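Local coordinates for 4-hydroxy-tetrahydrodipicolinate synthase (Methylacidiphilum fumariolicum SolV, PDB 6T3T), which probably catalyses the condensation of pyruvate with aspartate semialdehyde to 4-hydroxy-tetrahydrodipicolinate, a step of lysine biosynthesis, at residues Lys22-Leu27 against Ile57-Leu62; Ala75-Asn80 against Lys90-Ile95. All coordinates share one frame; numbering follows the deposited sequence.

Interaction 1: residues Lys22-Leu27 against Ile57-Leu62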
# COMPACT_ATOMS: atom_id res chain seq x y z
N LYS A 22 -0.67 18.79 -38.90
CA LYS A 22 -1.45 20.01 -38.74
C LYS A 22 -1.94 20.18 -37.31
O LYS A 22 -1.87 21.27 -36.74
CB LYS A 22 -2.61 20.00 -39.73
CG LYS A 22 -3.43 21.29 -39.72
CD LYS A 22 -2.59 22.50 -40.17
CE LYS A 22 -2.87 23.76 -39.33
NZ LYS A 22 -2.06 23.75 -38.06
N ALA A 23 -2.43 19.10 -36.69
CA ALA A 23 -2.89 19.18 -35.31
C ALA A 23 -1.74 19.51 -34.38
O ALA A 23 -1.90 20.29 -33.43
CB ALA A 23 -3.54 17.87 -34.89
N LEU A 24 -0.57 18.93 -34.64
CA LEU A 24 0.60 19.22 -33.82
C LEU A 24 0.98 20.69 -33.93
O LEU A 24 1.27 21.34 -32.92
CB LEU A 24 1.76 18.32 -34.25
CG LEU A 24 3.07 18.46 -33.48
CD1 LEU A 24 2.88 18.19 -31.99
CD2 LEU A 24 4.10 17.52 -34.07
N GLU A 25 1.02 21.23 -35.15
CA GLU A 25 1.33 22.63 -35.34
C GLU A 25 0.32 23.50 -34.60
O GLU A 25 0.70 24.48 -33.94
CB GLU A 25 1.35 22.98 -36.83
CG GLU A 25 2.44 22.28 -37.61
CD GLU A 25 2.23 22.31 -39.13
OE1 GLU A 25 1.27 22.95 -39.61
OE2 GLU A 25 3.04 21.67 -39.84
N ARG A 26 -0.97 23.21 -34.73
CA ARG A 26 -1.94 24.07 -34.07
C ARG A 26 -1.76 24.01 -32.56
O ARG A 26 -1.86 25.04 -31.89
CB ARG A 26 -3.38 23.72 -34.44
CG ARG A 26 -4.31 24.90 -34.03
CD ARG A 26 -5.76 24.87 -34.58
NE ARG A 26 -5.86 24.95 -36.05
CZ ARG A 26 -5.54 26.01 -36.79
NH1 ARG A 26 -5.05 27.12 -36.23
NH2 ARG A 26 -5.69 25.96 -38.12
N LEU A 27 -1.54 22.82 -32.01
CA LEU A 27 -1.38 22.68 -30.56
C LEU A 27 -0.14 23.42 -30.08
O LEU A 27 -0.17 24.10 -29.04
CB LEU A 27 -1.36 21.20 -30.18
CG LEU A 27 -1.13 20.71 -28.75
CD1 LEU A 27 -2.41 20.63 -27.89
CD2 LEU A 27 -0.46 19.34 -28.83
N ILE A 57 11.47 9.73 -33.19
CA ILE A 57 12.41 10.72 -33.68
C ILE A 57 11.68 11.83 -34.42
O ILE A 57 11.98 13.01 -34.23
CB ILE A 57 13.47 10.05 -34.58
CG1 ILE A 57 14.23 8.98 -33.80
CG2 ILE A 57 14.44 11.09 -35.12
CD1 ILE A 57 14.68 9.43 -32.45
N GLU A 58 10.67 11.47 -35.22
CA GLU A 58 9.97 12.46 -36.04
C GLU A 58 9.15 13.44 -35.20
O GLU A 58 9.06 14.63 -35.53
CB GLU A 58 9.06 11.77 -37.05
CG GLU A 58 8.47 12.72 -38.08
CD GLU A 58 9.55 13.39 -38.95
OE1 GLU A 58 10.67 12.83 -39.08
OE2 GLU A 58 9.27 14.46 -39.52
N LEU A 59 8.50 12.97 -34.13
CA LEU A 59 7.74 13.89 -33.29
C LEU A 59 8.66 14.91 -32.64
O LEU A 59 8.34 16.11 -32.59
CB LEU A 59 6.96 13.12 -32.22
CG LEU A 59 5.52 12.70 -32.56
CD1 LEU A 59 5.13 11.47 -31.76
CD2 LEU A 59 4.51 13.84 -32.32
N VAL A 60 9.85 14.47 -32.21
CA VAL A 60 10.78 15.41 -31.61
C VAL A 60 11.29 16.39 -32.64
O VAL A 60 11.39 17.60 -32.38
CB VAL A 60 11.93 14.65 -30.93
CG1 VAL A 60 12.99 15.66 -30.40
CG2 VAL A 60 11.36 13.81 -29.83
N ARG A 61 11.57 15.91 -33.85
CA ARG A 61 12.05 16.79 -34.91
C ARG A 61 10.98 17.80 -35.31
O ARG A 61 11.28 18.99 -35.49
CB ARG A 61 12.50 15.98 -36.12
CG ARG A 61 13.35 16.78 -37.10
CD ARG A 61 14.18 15.84 -37.94
NE ARG A 61 13.45 14.60 -38.13
CZ ARG A 61 14.00 13.39 -38.14
NH1 ARG A 61 15.31 13.25 -37.93
NH2 ARG A 61 13.22 12.33 -38.32
N LEU A 62 9.74 17.34 -35.49
CA LEU A 62 8.66 18.24 -35.87
C LEU A 62 8.45 19.32 -34.82
O LEU A 62 8.25 20.49 -35.15
CB LEU A 62 7.36 17.47 -36.03
CG LEU A 62 7.23 16.71 -37.33
CD1 LEU A 62 6.14 15.65 -37.15
CD2 LEU A 62 6.92 17.68 -38.46
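Glu58 OE1 takes one firm and one weak bond from the guanidinium of Arg61, three residues further along the same helix whose Leu59 and Leu62 receive Leu24 from across the contact. The firm bond runs from Arg61 NH2 to Glu58 OE1 at 2.7 Å, with an N-H...O angle of 165°. It lies close to the guanidinium plane and meets the oxygen nearly along its C-O axis. Arg61 NE makes the weak second bond to Glu58 OE1, 3.4 Å long and bent. This i to i+3 salt bridge runs along the helix surface; the other oxygen, Glu58 OE2, has a long, weak ion pair with Arg21 NH2 on helix 21-32. On that helix Lys22 NZ stands 3.8 Å from Glu25 OE1, again a long ion pair.

Between the two segments the contact is made by three leucines. Leu24 sends CG opposite its backbone N (chi1 -178°), which carries the isobutyl group out toward 57-62, and one branch does the touching. Its CD2 comes 3.8 Å from Leu62 CB, and the same methyl reaches Leu59 CD2 at 4.1 Å. Leu62 CD1 also closes on Leu24 CD2, at 4.1 Å. One methyl therefore bridges two residues on successive turns of the facing helix, Leu24 lying aslant each of them. No hydrogen bond crosses here, and the backbones stay well apart, with 8.4 Å between the CA atoms of Leu24 and Leu62.

Ile19 of strand 18-19 touches both Leu59 and Leu62, while Val42 and Leu51 also pack on Leu59, so the seam is buried and greasy. Helix 21-32 follows strand 5-9 and helix 53-67 follows strand 38-40, so the contact joins the helices of neighbouring beta/alpha units in the outer layer of the TIM barrel.

Interaction 2: residues Ala75-Asn80 against Lys90-Ile95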
# COMPACT_ATOMS: atom_id res chain seq x y z
N ALA A 75 12.96 16.88 -24.50
CA ALA A 75 12.41 15.70 -25.13
C ALA A 75 12.46 14.48 -24.20
O ALA A 75 13.45 14.25 -23.51
CB ALA A 75 13.18 15.40 -26.42
N GLY A 76 11.39 13.70 -24.21
CA GLY A 76 11.40 12.42 -23.53
C GLY A 76 12.25 11.38 -24.24
O GLY A 76 11.93 10.91 -25.34
N THR A 77 13.36 10.99 -23.59
CA THR A 77 14.29 10.03 -24.16
C THR A 77 14.62 8.90 -23.18
O THR A 77 15.66 8.26 -23.30
CB THR A 77 15.58 10.72 -24.64
OG1 THR A 77 16.27 11.35 -23.56
CG2 THR A 77 15.27 11.78 -25.73
N GLY A 78 13.77 8.67 -22.20
CA GLY A 78 14.04 7.59 -21.26
C GLY A 78 13.72 6.20 -21.79
O GLY A 78 12.99 5.98 -22.77
N SER A 79 14.27 5.20 -21.11
CA SER A 79 14.02 3.81 -21.47
C SER A 79 14.37 2.98 -20.25
O SER A 79 15.07 3.44 -19.36
CB SER A 79 14.83 3.38 -22.69
OG SER A 79 14.55 2.02 -22.99
N ASN A 80 13.85 1.76 -20.20
CA ASN A 80 14.36 0.86 -19.18
C ASN A 80 15.60 0.10 -19.66
O ASN A 80 16.09 -0.78 -18.95
CB ASN A 80 13.28 -0.12 -18.71
CG ASN A 80 12.79 -1.02 -19.81
OD1 ASN A 80 13.21 -0.90 -20.97
ND2 ASN A 80 11.90 -1.95 -19.47
N LYS A 90 21.04 10.86 -27.62
CA LYS A 90 21.94 11.41 -28.62
C LYS A 90 21.17 11.87 -29.84
O LYS A 90 21.49 12.91 -30.42
CB LYS A 90 23.00 10.38 -28.97
CG LYS A 90 24.08 10.31 -27.90
CD LYS A 90 24.83 8.98 -27.96
CE LYS A 90 26.06 9.01 -27.09
NZ LYS A 90 27.27 8.68 -27.89
N GLU A 91 20.14 11.13 -30.23
CA GLU A 91 19.34 11.56 -31.36
C GLU A 91 18.66 12.89 -31.09
O GLU A 91 18.62 13.76 -31.97
CB GLU A 91 18.33 10.49 -31.74
CG GLU A 91 18.99 9.25 -32.29
CD GLU A 91 19.83 9.54 -33.53
OE1 GLU A 91 19.35 10.29 -34.41
OE2 GLU A 91 20.98 9.03 -33.61
N ALA A 92 18.17 13.09 -29.86
CA ALA A 92 17.55 14.37 -29.53
C ALA A 92 18.56 15.50 -29.58
O ALA A 92 18.23 16.62 -29.97
CB ALA A 92 16.90 14.30 -28.14
N GLU A 93 19.77 15.23 -29.09
CA GLU A 93 20.82 16.23 -29.17
C GLU A 93 21.13 16.58 -30.63
O GLU A 93 21.25 17.76 -30.98
CB GLU A 93 22.05 15.73 -28.43
CG GLU A 93 23.16 16.77 -28.35
CD GLU A 93 24.35 16.28 -27.56
OE1 GLU A 93 24.32 15.13 -27.06
OE2 GLU A 93 25.33 17.04 -27.40
N LYS A 94 21.18 15.59 -31.51
CA LYS A 94 21.44 15.90 -32.92
C LYS A 94 20.32 16.73 -33.52
O LYS A 94 20.58 17.60 -34.35
CB LYS A 94 21.64 14.63 -33.75
CG LYS A 94 22.98 13.95 -33.52
CD LYS A 94 23.08 12.62 -34.29
CE LYS A 94 24.18 11.74 -33.70
NZ LYS A 94 24.41 10.46 -34.44
N ILE A 95 19.07 16.47 -33.13
CA ILE A 95 17.96 17.30 -33.59
C ILE A 95 18.10 18.73 -33.05
O ILE A 95 17.73 19.70 -33.72
CB ILE A 95 16.61 16.65 -33.22
CG1 ILE A 95 16.24 15.58 -34.27
CG2 ILE A 95 15.50 17.69 -33.08
CD1 ILE A 95 15.28 14.53 -33.75
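Within the beta-alpha-beta unit made of strand 72-76, helix 82-95 and strand 99-103, Ala92 of the helix packs on Ala75 and Thr77. Three methyl groups do the work. Ala92 CB stands 3.8 Å from Thr77 CG2 and 4.2 Å from Ala75 CB. The last two are themselves 4.2 Å apart, Thr77 CG2 to Ala75 CB, so the helix methyl rests against a pair from two residues on the same side of the strand and its exit. Small side chains let the backbones come near: the CA atoms of Ala75 and Ala92 are 6.9 Å apart.

Thr77 is turned so that each of its branches has a job. With chi1 at 62°, OG1 sits between the backbone N and the carbonyl carbon, and CG2 lies beside the N, opposite the carbonyl, where it reaches Ala92. Its hydroxyl is hydrogen-bonded to the OG1 of Thr89 on the helix, and its side chain also touches Leu88 there. The polar end is thereby satisfied inside an otherwise apolar layer, and it ties the strand's exit to the helix beside the methyl contact. Val100 of strand 99-103 packs on both Thr77 and Ala92, closing the group from the next strand.

On another face of the helix, Lys94 NZ and Glu91 OE2 form only a long ion pair of 3.8 Å. Further along the loop, Asn80 donates through ND2 to the carbonyl of Tyr106 and packs on Pro49 of the second subunit, so the chain that starts at this seam runs on to the subunit boundary. Here alanine and threonine methyls join an inner strand to the outer helix that follows it, the strand-to-helix packing of a beta/alpha unit in a TIM barrel.

How the interactions relate
Both interactions are buried and apolar, and neither has a hydrogen bond across it, yet interaction 1 stays within the outer helical layer, and interaction 2 joins that layer to the barrel strands. Interaction 1 uses branched leucines with the backbones held apart; interaction 2 seats an outer helix on the strand before it, where alanine and threonine methyls go with a closer backbone approach. Within the four segments the charged pairs lie along single helices. Ile57 and Arg61 pack on Ile95, with Arg61 CB 3.9 Å from Ile95 CD1, and Val60 CG1 rests 4.0 Å from Ala75 CB. Helix 53-67 leads along the chain into strand 72-76, and so from one contact to the other.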